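Local atomic coordinates of uncharacterized protein (Brachypodium distachyon, PDB entry 4ME2), a protein that probably binds RNA in a sequence-specific manner, as a chloroplast pentatricopeptide repeat protein of the kind that recognises group II intron RNA. Residues P112-D117 with I147-R152; A141-F146 with W188-A193; H51-L56 with L86-E91. One frame throughout, in Å; residues are numbered along the deposited sequence.

How the contacts relate
From the N terminus, contact 3 closes first, joining helix 47-59 to helix 82-94 across a loop of 29 residues that is mostly helix. Contacts 1 and 3 follow one another in series, yet they touch, because Trp113 of the linker that opens contact 1 packs on Leu86 of contact 3. Contact 1 ties that linker, between helices 98-109 and 118-126, to the C-terminal end of helix 133-151. Before it closes, contact 2 opens on the same helix and runs on to helix 184-197, so the two cross along the chain. They also meet in space, where Ile147 and Glu151 pack on Ala193. Contacts 2 and 3 remain apart, their centres about 27 Å from each other.

Contact 1 (P112-D117 with I147-R152); sequences PWYRPD and IEEKER
The carboxylate of Glu149 meets two rings, the phenol of Tyr114 and the pyrrolidine of Pro116, with a different oxygen turned to each. Glu149 OE1 approaches the Tyr114 ring obliquely, 4.0 Å from Tyr114 CE2, the two planes being 47° apart while the side chains cross almost perpendicularly. Glu149 OE2 lies 3.4 Å from Pro116 CB, and Pro116 CG is 3.8 Å from Glu149 CD, as the side chains slide past each other in opposite directions. Glu149 CG sits between the backbone N and the carbonyl carbon (chi1 74°), and from there the extended chain carries the carboxylate to the linker. The contacts with the rings are van der Waals ones; OE1 forms a salt bridge with Arg109 and OE2 a hydrogen bond with Tyr121 OH, which also pairs with Tyr114 OH. With one partner on each oxygen, the carboxylate is probably held in its rotation. On the next residue of the helix, Lys150 NZ donates to a water at 2.8 Å that makes a weak bond to Pro116 O, and also forms a salt bridge with Glu166. A linker thus rests on the end of helix 133-151, an arrangement belonging to the helix-turn-helix stack of a pentatricopeptide repeat protein.

Contact 2 (A141-F146 with W188-A193); sequences ALVEAF and WRVYEA
Val143 and Val190 meet methyl to methyl, CG1 of Val143 standing 3.5 Å from CG2 of Val190, which is tight for two carbons. The side chains cross at about a right angle, and the backbones come close here too, with 7.3 Å between Val143 CA and Val190 CA. Val143 CG1 lies anti to its own nitrogen (chi1 168°), whereas the methyl it touches on Val190 is the branch beside the backbone N. Next to this apolar pair, Arg189 NH1 donates to Glu144 OE1 at 2.6 Å in a salt bridge. The acceptor lies almost in the guanidinium plane but the bond is bent, 133° at the hydrogen, and NH1 approaches OE1 of Glu144 on its syn side, 25° out of the carboxylate plane. With a leucine in place of Arg189, the carboxylate of Glu144 would probably lose its charged mate and be freer to turn. The contact joins helices 133-151 and 184-197, which stack in the helix-turn-helix solenoid of a pentatricopeptide repeat protein. Farther out, helix 168-180 packs on both valines: Leu178 touches Val143, while Leu171 and Val175 cover Val190. Ile147, a turn along from Val143, packs its CD1 at 3.7 Å from Arg189 CZ. Phe146 extends the apolar layer through an edge-to-face meeting with Trp163 and a second ring contact with Tyr121.

Contact 3 (H51-L56 with L86-E91); sequences HAVQAL and LAAMAE
Val53 of helix 47-59 packs on Ala88 of helix 82-94, a close helix-to-helix approach in the N-terminal part of the pentatricopeptide repeat solenoid. The small alanine lets the backbones draw near, the CA atoms of Val53 and Ala88 being 5.8 Å apart. The apolar contact runs through one methyl of the valine, CG2, which stands 3.8 Å from Ala88 CB and slightly nearer the backbone, 3.7 Å from Ala88 O. That branch lies beside the backbone N of Val53, while CG1 takes the place anti to it (chi1 168°). One turn along helix 82-94, the aliphatic start of Glu91 extends the surface on which the valine rests. Other residues complete the apolar setting: Leu92, farther along helix 82-94, also touches Val53; Leu77 of helix 66-77 and Leu80 of the following loop meet Ala52; Leu56 packs against Ala72 and Ala76 of helix 66-77 and Leu100 of helix 98-109. Met89, whose CB points away from helix 47-59, packs instead on Ala104 and Leu105.

Within these segments the polar interactions run along each helix. Regular backbone bonds, such as Glu91 N to Ala87 O, hold the turns that carry the contact residues, and the carboxylate of Glu91 forms a salt bridge with Arg94, so its charge is met along its own helix while only its hydrocarbon part faces the valine. Here Glu91 CB lies 4.3 Å from Val53 CG2.

Contact 1 (P112-D117 with I147-R152)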
ATOM      1  N   PRO A 112      -4.179  10.931  13.842  1.00 24.81           N
ATOM      2  CA  PRO A 112      -3.000  11.737  14.162  1.00 25.40           C
ATOM      3  C   PRO A 112      -1.739  10.927  14.463  1.00 25.08           C
ATOM      4  O   PRO A 112      -0.639  11.420  14.234  1.00 26.04           O
ATOM      5  CB  PRO A 112      -3.430  12.506  15.415  1.00 25.37           C
ATOM      6  CG  PRO A 112      -4.911  12.574  15.329  1.00 26.32           C
ATOM      7  CD  PRO A 112      -5.330  11.276  14.695  1.00 25.50           C
ATOM      8  N   TRP A 113      -1.886   9.708  14.980  1.00 23.55           N
ATOM      9  CA  TRP A 113      -0.733   8.879  15.333  1.00 23.18           C
ATOM     10  C   TRP A 113      -0.143   8.095  14.184  1.00 23.46           C
ATOM     11  O   TRP A 113       0.928   7.490  14.319  1.00 23.81           O
ATOM     12  CB  TRP A 113      -1.085   7.952  16.494  1.00 22.50           C
ATOM     13  CG  TRP A 113      -2.382   7.223  16.299  1.00 22.11           C
ATOM     14  CD1 TRP A 113      -3.615   7.514  16.870  1.00 21.76           C
ATOM     15  CD2 TRP A 113      -2.620   6.061  15.440  1.00 21.97           C
ATOM     16  NE1 TRP A 113      -4.573   6.622  16.446  1.00 21.80           N
ATOM     17  CE2 TRP A 113      -4.040   5.726  15.589  1.00 21.61           C
ATOM     18  CE3 TRP A 113      -1.822   5.282  14.610  1.00 21.56           C
ATOM     19  CZ2 TRP A 113      -4.615   4.653  14.917  1.00 21.52           C
ATOM     20  CZ3 TRP A 113      -2.411   4.203  13.936  1.00 21.53           C
ATOM     21  CH2 TRP A 113      -3.774   3.898  14.090  1.00 21.24           C
ATOM     22  N   TYR A 114      -0.815   8.113  13.035  1.00 23.49           N
ATOM     23  CA  TYR A 114      -0.440   7.237  11.920  1.00 24.53           C
ATOM     24  C   TYR A 114       0.908   7.568  11.287  1.00 25.63           C
ATOM     25  O   TYR A 114       1.217   8.735  11.045  1.00 27.53           O
ATOM     26  CB  TYR A 114      -1.533   7.234  10.849  1.00 23.72           C
ATOM     27  CG  TYR A 114      -1.285   6.246   9.734  1.00 23.08           C
ATOM     28  CD1 TYR A 114      -1.544   4.888   9.910  1.00 23.04           C
ATOM     29  CD2 TYR A 114      -0.785   6.668   8.503  1.00 22.95           C
ATOM     30  CE1 TYR A 114      -1.313   3.980   8.892  1.00 23.02           C
ATOM     31  CE2 TYR A 114      -0.549   5.763   7.478  1.00 22.79           C
ATOM     32  CZ  TYR A 114      -0.811   4.422   7.683  1.00 22.92           C
ATOM     33  OH  TYR A 114      -0.590   3.513   6.679  1.00 23.25           O
ATOM     34  N   ARG A 115       1.693   6.526  11.027  1.00 26.80           N
ATOM     35  CA  ARG A 115       2.940   6.630  10.267  1.00 27.99           C
ATOM     36  C   ARG A 115       2.968   5.639   9.103  1.00 27.06           C
ATOM     37  O   ARG A 115       2.985   4.424   9.321  1.00 28.30           O
ATOM     38  CB  ARG A 115       4.142   6.380  11.167  1.00 30.17           C
ATOM     39  CG  ARG A 115       4.422   7.499  12.151  1.00 32.46           C
ATOM     40  CD  ARG A 115       4.609   6.945  13.551  1.00 35.43           C
ATOM     41  NE  ARG A 115       5.899   6.284  13.744  1.00 38.40           N
ATOM     42  CZ  ARG A 115       7.015   6.896  14.138  1.00 40.37           C
ATOM     43  NH1 ARG A 115       7.022   8.201  14.376  1.00 41.43           N
ATOM     44  NH2 ARG A 115       8.133   6.200  14.286  1.00 42.41           N
ATOM     45  N   PRO A 116       3.004   6.154   7.864  1.00 27.42           N
ATOM     46  CA  PRO A 116       3.012   5.295   6.678  1.00 27.23           C
ATOM     47  C   PRO A 116       4.115   4.246   6.749  1.00 28.13           C
ATOM     48  O   PRO A 116       5.270   4.573   7.041  1.00 27.77           O
ATOM     49  CB  PRO A 116       3.285   6.276   5.535  1.00 27.28           C
ATOM     50  CG  PRO A 116       2.768   7.579   6.033  1.00 27.55           C
ATOM     51  CD  PRO A 116       3.050   7.584   7.506  1.00 27.41           C
ATOM     52  N   ASP A 117       3.742   2.994   6.507  1.00 27.42           N
ATOM     53  CA  ASP A 117       4.678   1.885   6.514  1.00 27.14           C
ATOM     54  C   ASP A 117       4.448   1.105   5.225  1.00 26.58           C
ATOM     55  O   ASP A 117       3.430   0.423   5.092  1.00 25.27           O
ATOM     56  CB  ASP A 117       4.450   1.005   7.749  1.00 28.60           C
ATOM     57  CG  ASP A 117       5.353  -0.220   7.787  1.00 29.28           C
ATOM     58  OD1 ASP A 117       6.305  -0.319   6.986  1.00 30.17           O
ATOM     59  OD2 ASP A 117       5.105  -1.098   8.641  1.00 31.22           O
ATOM     60  N   ILE A 147       1.354   7.355  -2.142  1.00 21.03           N
ATOM     61  CA  ILE A 147       2.170   8.363  -2.820  1.00 21.92           C
ATOM     62  C   ILE A 147       1.731   9.763  -2.395  1.00 22.73           C
ATOM     63  O   ILE A 147       2.568  10.612  -2.077  1.00 23.47           O
ATOM     64  CB  ILE A 147       2.157   8.184  -4.355  1.00 22.20           C
ATOM     65  CG1 ILE A 147       2.842   6.865  -4.725  1.00 22.46           C
ATOM     66  CG2 ILE A 147       2.861   9.346  -5.049  1.00 23.39           C
ATOM     67  CD1 ILE A 147       2.668   6.450  -6.172  1.00 23.14           C
ATOM     68  N   GLU A 148       0.417   9.978  -2.357  1.00 23.46           N
ATOM     69  CA  GLU A 148      -0.145  11.267  -1.951  1.00 25.08           C
ATOM     70  C   GLU A 148       0.200  11.614  -0.502  1.00 24.88           C
ATOM     71  O   GLU A 148       0.652  12.729  -0.223  1.00 26.14           O
ATOM     72  CB  GLU A 148      -1.659  11.312  -2.177  1.00 27.31           C
ATOM     73  CG  GLU A 148      -2.334  12.518  -1.526  1.00 30.70           C
ATOM     74  CD  GLU A 148      -3.562  13.012  -2.275  1.00 34.39           C
ATOM     75  OE1 GLU A 148      -3.963  12.379  -3.275  1.00 36.45           O
ATOM     76  OE2 GLU A 148      -4.125  14.053  -1.864  1.00 36.95           O
ATOM     77  N   GLU A 149       0.004  10.672   0.419  1.00 23.67           N
ATOM     78  CA  GLU A 149       0.285  10.964   1.825  1.00 23.96           C
ATOM     79  C   GLU A 149       1.754  11.329   2.060  1.00 24.48           C
ATOM     80  O   GLU A 149       2.067  12.081   2.977  1.00 25.16           O
ATOM     81  CB  GLU A 149      -0.170   9.831   2.757  1.00 23.06           C
ATOM     82  CG  GLU A 149       0.702   8.587   2.739  1.00 22.45           C
ATOM     83  CD  GLU A 149       0.046   7.376   3.381  1.00 22.25           C
ATOM     84  OE1 GLU A 149      -1.063   7.503   3.939  1.00 21.97           O
ATOM     85  OE2 GLU A 149       0.653   6.290   3.335  1.00 22.67           O
ATOM     86  N   LYS A 150       2.649  10.816   1.221  1.00 25.42           N
ATOM     87  CA  LYS A 150       4.062  11.166   1.321  1.00 27.07           C
ATOM     88  C   LYS A 150       4.325  12.536   0.712  1.00 28.09           C
ATOM     89  O   LYS A 150       4.922  13.401   1.348  1.00 28.62           O
ATOM     90  CB  LYS A 150       4.930  10.116   0.627  1.00 27.67           C
ATOM     91  CG  LYS A 150       4.790   8.713   1.188  1.00 29.11           C
ATOM     92  CD  LYS A 150       5.471   8.562   2.538  1.00 30.46           C
ATOM     93  CE  LYS A 150       6.983   8.668   2.401  1.00 31.63           C
ATOM     94  NZ  LYS A 150       7.671   8.330   3.676  1.00 33.64           N
ATOM     95  N   GLU A 151       3.865  12.731  -0.519  1.00 28.61           N
ATOM     96  CA  GLU A 151       4.212  13.930  -1.280  1.00 30.40           C
ATOM     97  C   GLU A 151       3.510  15.190  -0.787  1.00 31.61           C
ATOM     98  O   GLU A 151       4.074  16.282  -0.846  1.00 31.81           O
ATOM     99  CB  GLU A 151       3.963  13.707  -2.771  1.00 31.50           C
ATOM    100  CG  GLU A 151       4.839  12.613  -3.356  1.00 32.58           C
ATOM    101  CD  GLU A 151       4.741  12.517  -4.864  1.00 33.51           C
ATOM    102  OE1 GLU A 151       5.671  11.946  -5.472  1.00 35.22           O
ATOM    103  OE2 GLU A 151       3.746  13.005  -5.439  1.00 35.34           O
ATOM    104  N   ARG A 152       2.289  15.036  -0.286  1.00 32.41           N
ATOM    105  CA  ARG A 152       1.541  16.163   0.262  1.00 33.81           C
ATOM    106  C   ARG A 152       1.655  16.231   1.791  1.00 33.43           C
ATOM    107  O   ARG A 152       0.979  17.037   2.434  1.00 33.98           O
ATOM    108  CB  ARG A 152       0.074  16.091  -0.175  1.00 36.16           C
ATOM    109  CG  ARG A 152      -0.131  15.983  -1.681  1.00 39.00           C
ATOM    110  CD  ARG A 152      -1.611  15.873  -2.028  1.00 41.84           C
ATOM    111  NE  ARG A 152      -2.469  16.295  -0.917  1.00 44.84           N
ATOM    112  CZ  ARG A 152      -3.264  17.363  -0.929  1.00 46.17           C
ATOM    113  NH1 ARG A 152      -3.341  18.134  -2.006  1.00 48.11           N
ATOM    114  NH2 ARG A 152      -3.994  17.656   0.140  1.00 47.59           N
TER
HETATM  115  O   HOH W   1       6.735   5.797   4.245  1.00 33.21           O

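Contact 2 (A141-F146 with W188-A193)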
ATOM      1  N   ALA A 141      -5.642   1.974  -5.739  1.00 18.26           N
ATOM      2  CA  ALA A 141      -6.048   3.160  -4.998  1.00 18.17           C
ATOM      3  C   ALA A 141      -5.211   3.343  -3.732  1.00 18.18           C
ATOM      4  O   ALA A 141      -4.845   4.469  -3.393  1.00 18.38           O
ATOM      5  CB  ALA A 141      -7.538   3.116  -4.670  1.00 18.09           C
ATOM      6  N   LEU A 142      -4.897   2.242  -3.053  1.00 17.92           N
ATOM      7  CA  LEU A 142      -4.050   2.300  -1.860  1.00 17.60           C
ATOM      8  C   LEU A 142      -2.668   2.856  -2.203  1.00 17.70           C
ATOM      9  O   LEU A 142      -2.101   3.647  -1.437  1.00 17.82           O
ATOM     10  CB  LEU A 142      -3.936   0.917  -1.210  1.00 17.47           C
ATOM     11  CG  LEU A 142      -3.012   0.801   0.013  1.00 18.01           C
ATOM     12  CD1 LEU A 142      -3.483   1.715   1.139  1.00 18.10           C
ATOM     13  CD2 LEU A 142      -2.919  -0.644   0.476  1.00 18.49           C
ATOM     14  N   VAL A 143      -2.137   2.457  -3.359  1.00 17.62           N
ATOM     15  CA  VAL A 143      -0.832   2.942  -3.802  1.00 18.01           C
ATOM     16  C   VAL A 143      -0.873   4.438  -4.115  1.00 18.48           C
ATOM     17  O   VAL A 143       0.039   5.173  -3.738  1.00 18.60           O
ATOM     18  CB  VAL A 143      -0.271   2.118  -4.978  1.00 18.80           C
ATOM     19  CG1 VAL A 143       0.933   2.809  -5.597  1.00 19.27           C
ATOM     20  CG2 VAL A 143       0.113   0.730  -4.492  1.00 18.85           C
ATOM     21  N   GLU A 144      -1.934   4.894  -4.776  1.00 19.14           N
ATOM     22  CA  GLU A 144      -2.116   6.330  -4.983  1.00 19.97           C
ATOM     23  C   GLU A 144      -2.179   7.083  -3.656  1.00 19.88           C
ATOM     24  O   GLU A 144      -1.606   8.164  -3.536  1.00 20.30           O
ATOM     25  CB  GLU A 144      -3.362   6.623  -5.819  1.00 21.20           C
ATOM     26  CG  GLU A 144      -3.263   6.128  -7.252  1.00 22.55           C
ATOM     27  CD  GLU A 144      -2.086   6.717  -8.000  1.00 23.61           C
ATOM     28  OE1 GLU A 144      -1.966   7.962  -8.047  1.00 25.97           O
ATOM     29  OE2 GLU A 144      -1.281   5.939  -8.552  1.00 24.35           O
ATOM     30  N   ALA A 145      -2.852   6.498  -2.663  1.00 19.48           N
ATOM     31  CA  ALA A 145      -2.991   7.119  -1.343  1.00 19.36           C
ATOM     32  C   ALA A 145      -1.650   7.207  -0.618  1.00 20.05           C
ATOM     33  O   ALA A 145      -1.377   8.190   0.068  1.00 21.02           O
ATOM     34  CB  ALA A 145      -4.024   6.380  -0.495  1.00 19.25           C
ATOM     35  N   PHE A 146      -0.822   6.182  -0.787  1.00 19.37           N
ATOM     36  CA  PHE A 146       0.511   6.157  -0.204  1.00 19.97           C
ATOM     37  C   PHE A 146       1.366   7.259  -0.817  1.00 20.50           C
ATOM     38  O   PHE A 146       2.011   8.019  -0.101  1.00 20.98           O
ATOM     39  CB  PHE A 146       1.151   4.782  -0.421  1.00 20.20           C
ATOM     40  CG  PHE A 146       2.626   4.729  -0.117  1.00 20.24           C
ATOM     41  CD1 PHE A 146       3.130   5.205   1.094  1.00 20.43           C
ATOM     42  CD2 PHE A 146       3.511   4.166  -1.030  1.00 20.74           C
ATOM     43  CE1 PHE A 146       4.489   5.138   1.375  1.00 20.82           C
ATOM     44  CE2 PHE A 146       4.871   4.089  -0.754  1.00 21.01           C
ATOM     45  CZ  PHE A 146       5.360   4.579   0.449  1.00 21.35           C
ATOM     46  N   TRP A 188       4.910   0.639 -11.077  1.00 19.95           N
ATOM     47  CA  TRP A 188       5.561   1.720 -11.794  1.00 20.88           C
ATOM     48  C   TRP A 188       5.378   3.046 -11.085  1.00 21.43           C
ATOM     49  O   TRP A 188       6.335   3.814 -10.942  1.00 21.43           O
ATOM     50  CB  TRP A 188       5.062   1.796 -13.226  1.00 21.43           C
ATOM     51  CG  TRP A 188       5.607   3.001 -13.907  1.00 22.16           C
ATOM     52  CD1 TRP A 188       4.945   4.184 -14.201  1.00 22.63           C
ATOM     53  CD2 TRP A 188       6.986   3.213 -14.328  1.00 22.15           C
ATOM     54  NE1 TRP A 188       5.794   5.074 -14.797  1.00 23.10           N
ATOM     55  CE2 TRP A 188       7.032   4.552 -14.908  1.00 23.19           C
ATOM     56  CE3 TRP A 188       8.138   2.441 -14.314  1.00 22.63           C
ATOM     57  CZ2 TRP A 188       8.198   5.083 -15.431  1.00 23.16           C
ATOM     58  CZ3 TRP A 188       9.308   2.983 -14.847  1.00 22.86           C
ATOM     59  CH2 TRP A 188       9.336   4.273 -15.390  1.00 23.48           C
ATOM     60  N   ARG A 189       4.155   3.321 -10.629  1.00 21.78           N
ATOM     61  CA  ARG A 189       3.866   4.578  -9.936  1.00 23.42           C
ATOM     62  C   ARG A 189       4.804   4.779  -8.752  1.00 23.14           C
ATOM     63  O   ARG A 189       5.401   5.847  -8.609  1.00 24.16           O
ATOM     64  CB  ARG A 189       2.398   4.652  -9.490  1.00 24.03           C
ATOM     65  CG  ARG A 189       1.434   5.131 -10.570  1.00 25.78           C
ATOM     66  CD  ARG A 189       0.820   6.495 -10.245  1.00 28.68           C
ATOM     67  NE  ARG A 189       1.807   7.515  -9.912  1.00 30.77           N
ATOM     68  CZ  ARG A 189       1.623   8.505  -9.037  1.00 30.61           C
ATOM     69  NH1 ARG A 189       0.484   8.629  -8.368  1.00 31.79           N
ATOM     70  NH2 ARG A 189       2.598   9.374  -8.819  1.00 32.20           N
ATOM     71  N   VAL A 190       4.942   3.752  -7.916  1.00 22.74           N
ATOM     72  CA  VAL A 190       5.828   3.820  -6.746  1.00 23.24           C
ATOM     73  C   VAL A 190       7.290   3.985  -7.160  1.00 24.29           C
ATOM     74  O   VAL A 190       8.007   4.850  -6.632  1.00 25.00           O
ATOM     75  CB  VAL A 190       5.714   2.565  -5.854  1.00 22.71           C
ATOM     76  CG1 VAL A 190       6.806   2.567  -4.793  1.00 23.10           C
ATOM     77  CG2 VAL A 190       4.346   2.488  -5.198  1.00 23.06           C
ATOM     78  N   TYR A 191       7.734   3.132  -8.083  1.00 24.59           N
ATOM     79  CA  TYR A 191       9.110   3.187  -8.568  1.00 25.88           C
ATOM     80  C   TYR A 191       9.444   4.566  -9.144  1.00 26.96           C
ATOM     81  O   TYR A 191      10.482   5.150  -8.819  1.00 28.74           O
ATOM     82  CB  TYR A 191       9.365   2.082  -9.600  1.00 25.24           C
ATOM     83  CG  TYR A 191      10.731   2.157 -10.245  1.00 25.75           C
ATOM     84  CD1 TYR A 191      10.908   2.807 -11.468  1.00 26.30           C
ATOM     85  CD2 TYR A 191      11.846   1.584  -9.634  1.00 25.99           C
ATOM     86  CE1 TYR A 191      12.161   2.881 -12.066  1.00 26.43           C
ATOM     87  CE2 TYR A 191      13.103   1.649 -10.226  1.00 25.99           C
ATOM     88  CZ  TYR A 191      13.253   2.300 -11.437  1.00 26.49           C
ATOM     89  OH  TYR A 191      14.497   2.365 -12.020  1.00 26.78           O
ATOM     90  N   GLU A 192       8.559   5.092  -9.983  1.00 27.65           N
ATOM     91  CA  GLU A 192       8.787   6.390 -10.606  1.00 29.07           C
ATOM     92  C   GLU A 192       8.846   7.519  -9.578  1.00 30.30           C
ATOM     93  O   GLU A 192       9.778   8.321  -9.591  1.00 31.43           O
ATOM     94  CB  GLU A 192       7.721   6.687 -11.656  1.00 29.46           C
ATOM     95  CG  GLU A 192       7.827   8.081 -12.244  1.00 30.52           C
ATOM     96  CD  GLU A 192       6.722   8.376 -13.232  1.00 30.61           C
ATOM     97  OE1 GLU A 192       7.037   8.676 -14.401  1.00 31.76           O
ATOM     98  OE2 GLU A 192       5.538   8.300 -12.843  1.00 32.01           O
ATOM     99  N   ALA A 193       7.858   7.574  -8.688  1.00 29.74           N
ATOM    100  CA  ALA A 193       7.790   8.648  -7.695  1.00 30.30           C
ATOM    101  C   ALA A 193       8.975   8.624  -6.727  1.00 31.12           C
ATOM    102  O   ALA A 193       9.594   9.660  -6.481  1.00 32.02           O
ATOM    103  CB  ALA A 193       6.469   8.606  -6.938  1.00 29.50           C
TER

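Contact 3 (H51-L56 with L86-E91)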
ATOM      1  N   HIS A  51     -15.917  -5.859  19.745  1.00 25.78           N
ATOM      2  CA  HIS A  51     -17.197  -5.228  19.442  1.00 26.17           C
ATOM      3  C   HIS A  51     -17.158  -4.509  18.120  1.00 25.10           C
ATOM      4  O   HIS A  51     -18.098  -4.607  17.333  1.00 24.96           O
ATOM      5  CB  HIS A  51     -17.633  -4.282  20.561  1.00 29.06           C
ATOM      6  CG  HIS A  51     -18.244  -4.984  21.752  1.00 31.71           C
ATOM      7  ND1 HIS A  51     -18.251  -4.445  22.988  1.00 33.42           N
ATOM      8  CD2 HIS A  51     -18.874  -6.224  21.861  1.00 33.27           C
ATOM      9  CE1 HIS A  51     -18.858  -5.290  23.843  1.00 33.34           C
ATOM     10  NE2 HIS A  51     -19.238  -6.380  23.152  1.00 34.07           N
ATOM     11  N   ALA A  52     -16.059  -3.798  17.860  1.00 23.78           N
ATOM     12  CA  ALA A  52     -15.911  -3.033  16.624  1.00 23.25           C
ATOM     13  C   ALA A  52     -15.825  -3.934  15.393  1.00 22.70           C
ATOM     14  O   ALA A  52     -16.400  -3.619  14.346  1.00 23.08           O
ATOM     15  CB  ALA A  52     -14.703  -2.113  16.705  1.00 22.84           C
ATOM     16  N   VAL A  53     -15.116  -5.051  15.518  1.00 23.27           N
ATOM     17  CA  VAL A  53     -15.031  -6.024  14.427  1.00 22.96           C
ATOM     18  C   VAL A  53     -16.419  -6.581  14.136  1.00 23.76           C
ATOM     19  O   VAL A  53     -16.831  -6.683  12.977  1.00 22.94           O
ATOM     20  CB  VAL A  53     -14.056  -7.177  14.757  1.00 23.03           C
ATOM     21  CG1 VAL A  53     -14.193  -8.320  13.752  1.00 22.81           C
ATOM     22  CG2 VAL A  53     -12.622  -6.670  14.787  1.00 22.48           C
ATOM     23  N   GLN A  54     -17.155  -6.929  15.184  1.00 24.24           N
ATOM     24  CA  GLN A  54     -18.483  -7.490  14.959  1.00 25.25           C
ATOM     25  C   GLN A  54     -19.439  -6.487  14.321  1.00 24.64           C
ATOM     26  O   GLN A  54     -20.204  -6.841  13.423  1.00 24.18           O
ATOM     27  CB  GLN A  54     -19.042  -8.131  16.231  1.00 27.13           C
ATOM     28  CG  GLN A  54     -18.329  -9.435  16.579  1.00 28.98           C
ATOM     29  CD  GLN A  54     -18.295 -10.420  15.415  1.00 31.17           C
ATOM     30  OE1 GLN A  54     -19.330 -10.935  14.994  1.00 33.98           O
ATOM     31  NE2 GLN A  54     -17.101 -10.684  14.890  1.00 31.10           N
ATOM     32  N   ALA A  55     -19.370  -5.234  14.765  1.00 23.77           N
ATOM     33  CA  ALA A  55     -20.190  -4.167  14.195  1.00 24.27           C
ATOM     34  C   ALA A  55     -19.882  -3.943  12.715  1.00 23.58           C
ATOM     35  O   ALA A  55     -20.797  -3.796  11.908  1.00 24.32           O
ATOM     36  CB  ALA A  55     -20.017  -2.875  14.982  1.00 24.50           C
ATOM     37  N   LEU A  56     -18.599  -3.913  12.357  1.00 22.41           N
ATOM     38  CA  LEU A  56     -18.227  -3.686  10.965  1.00 21.77           C
ATOM     39  C   LEU A  56     -18.750  -4.810  10.070  1.00 21.76           C
ATOM     40  O   LEU A  56     -19.241  -4.556   8.972  1.00 21.95           O
ATOM     41  CB  LEU A  56     -16.710  -3.522  10.812  1.00 21.37           C
ATOM     42  CG  LEU A  56     -16.208  -3.231   9.394  1.00 21.11           C
ATOM     43  CD1 LEU A  56     -16.980  -2.090   8.758  1.00 21.27           C
ATOM     44  CD2 LEU A  56     -14.715  -2.936   9.389  1.00 20.90           C
ATOM     45  N   LEU A  86      -5.828  -0.851  15.511  1.00 19.74           N
ATOM     46  CA  LEU A  86      -4.887  -1.737  14.850  1.00 20.60           C
ATOM     47  C   LEU A  86      -5.187  -3.205  15.161  1.00 20.42           C
ATOM     48  O   LEU A  86      -4.968  -4.064  14.312  1.00 21.25           O
ATOM     49  CB  LEU A  86      -3.445  -1.374  15.220  1.00 21.23           C
ATOM     50  CG  LEU A  86      -2.977   0.026  14.801  1.00 21.28           C
ATOM     51  CD1 LEU A  86      -1.607   0.327  15.392  1.00 22.34           C
ATOM     52  CD2 LEU A  86      -2.947   0.179  13.287  1.00 21.63           C
ATOM     53  N   ALA A  87      -5.686  -3.484  16.362  1.00 20.72           N
ATOM     54  CA  ALA A  87      -6.046  -4.860  16.732  1.00 21.00           C
ATOM     55  C   ALA A  87      -7.265  -5.319  15.940  1.00 20.59           C
ATOM     56  O   ALA A  87      -7.311  -6.463  15.486  1.00 21.47           O
ATOM     57  CB  ALA A  87      -6.296  -4.987  18.229  1.00 22.37           C
ATOM     58  N   ALA A  88      -8.238  -4.424  15.776  1.00 20.05           N
ATOM     59  CA  ALA A  88      -9.435  -4.715  14.977  1.00 19.70           C
ATOM     60  C   ALA A  88      -9.057  -4.969  13.520  1.00 20.10           C
ATOM     61  O   ALA A  88      -9.539  -5.918  12.895  1.00 19.78           O
ATOM     62  CB  ALA A  88     -10.445  -3.583  15.076  1.00 19.41           C
ATOM     63  N   MET A  89      -8.191  -4.112  12.978  1.00 19.66           N
ATOM     64  CA  MET A  89      -7.683  -4.302  11.623  1.00 19.99           C
ATOM     65  C   MET A  89      -7.028  -5.671  11.458  1.00 21.01           C
ATOM     66  O   MET A  89      -7.325  -6.398  10.510  1.00 21.38           O
ATOM     67  CB  MET A  89      -6.679  -3.200  11.269  1.00 20.04           C
ATOM     68  CG  MET A  89      -6.157  -3.278   9.849  1.00 20.39           C
ATOM     69  SD  MET A  89      -4.885  -2.040   9.556  1.00 21.57           S
ATOM     70  CE  MET A  89      -3.583  -2.656  10.616  1.00 22.70           C
ATOM     71  N   ALA A  90      -6.148  -6.018  12.391  1.00 20.92           N
ATOM     72  CA  ALA A  90      -5.389  -7.261  12.298  1.00 22.01           C
ATOM     73  C   ALA A  90      -6.299  -8.475  12.426  1.00 22.14           C
ATOM     74  O   ALA A  90      -6.066  -9.492  11.781  1.00 23.34           O
ATOM     75  CB  ALA A  90      -4.289  -7.300  13.350  1.00 23.25           C
ATOM     76  N   GLU A  91      -7.326  -8.372  13.257  1.00 22.23           N
ATOM     77  CA  GLU A  91      -8.272  -9.474  13.400  1.00 22.61           C
ATOM     78  C   GLU A  91      -9.120  -9.662  12.143  1.00 21.76           C
ATOM     79  O   GLU A  91      -9.416 -10.793  11.748  1.00 22.21           O
ATOM     80  CB  GLU A  91      -9.160  -9.279  14.621  1.00 23.02           C
ATOM     81  CG  GLU A  91     -10.218 -10.364  14.809  1.00 24.49           C
ATOM     82  CD  GLU A  91      -9.645 -11.755  15.072  1.00 25.69           C
ATOM     83  OE1 GLU A  91      -8.414 -11.906  15.240  1.00 26.81           O
ATOM     84  OE2 GLU A  91     -10.440 -12.716  15.122  1.00 27.00           O
TER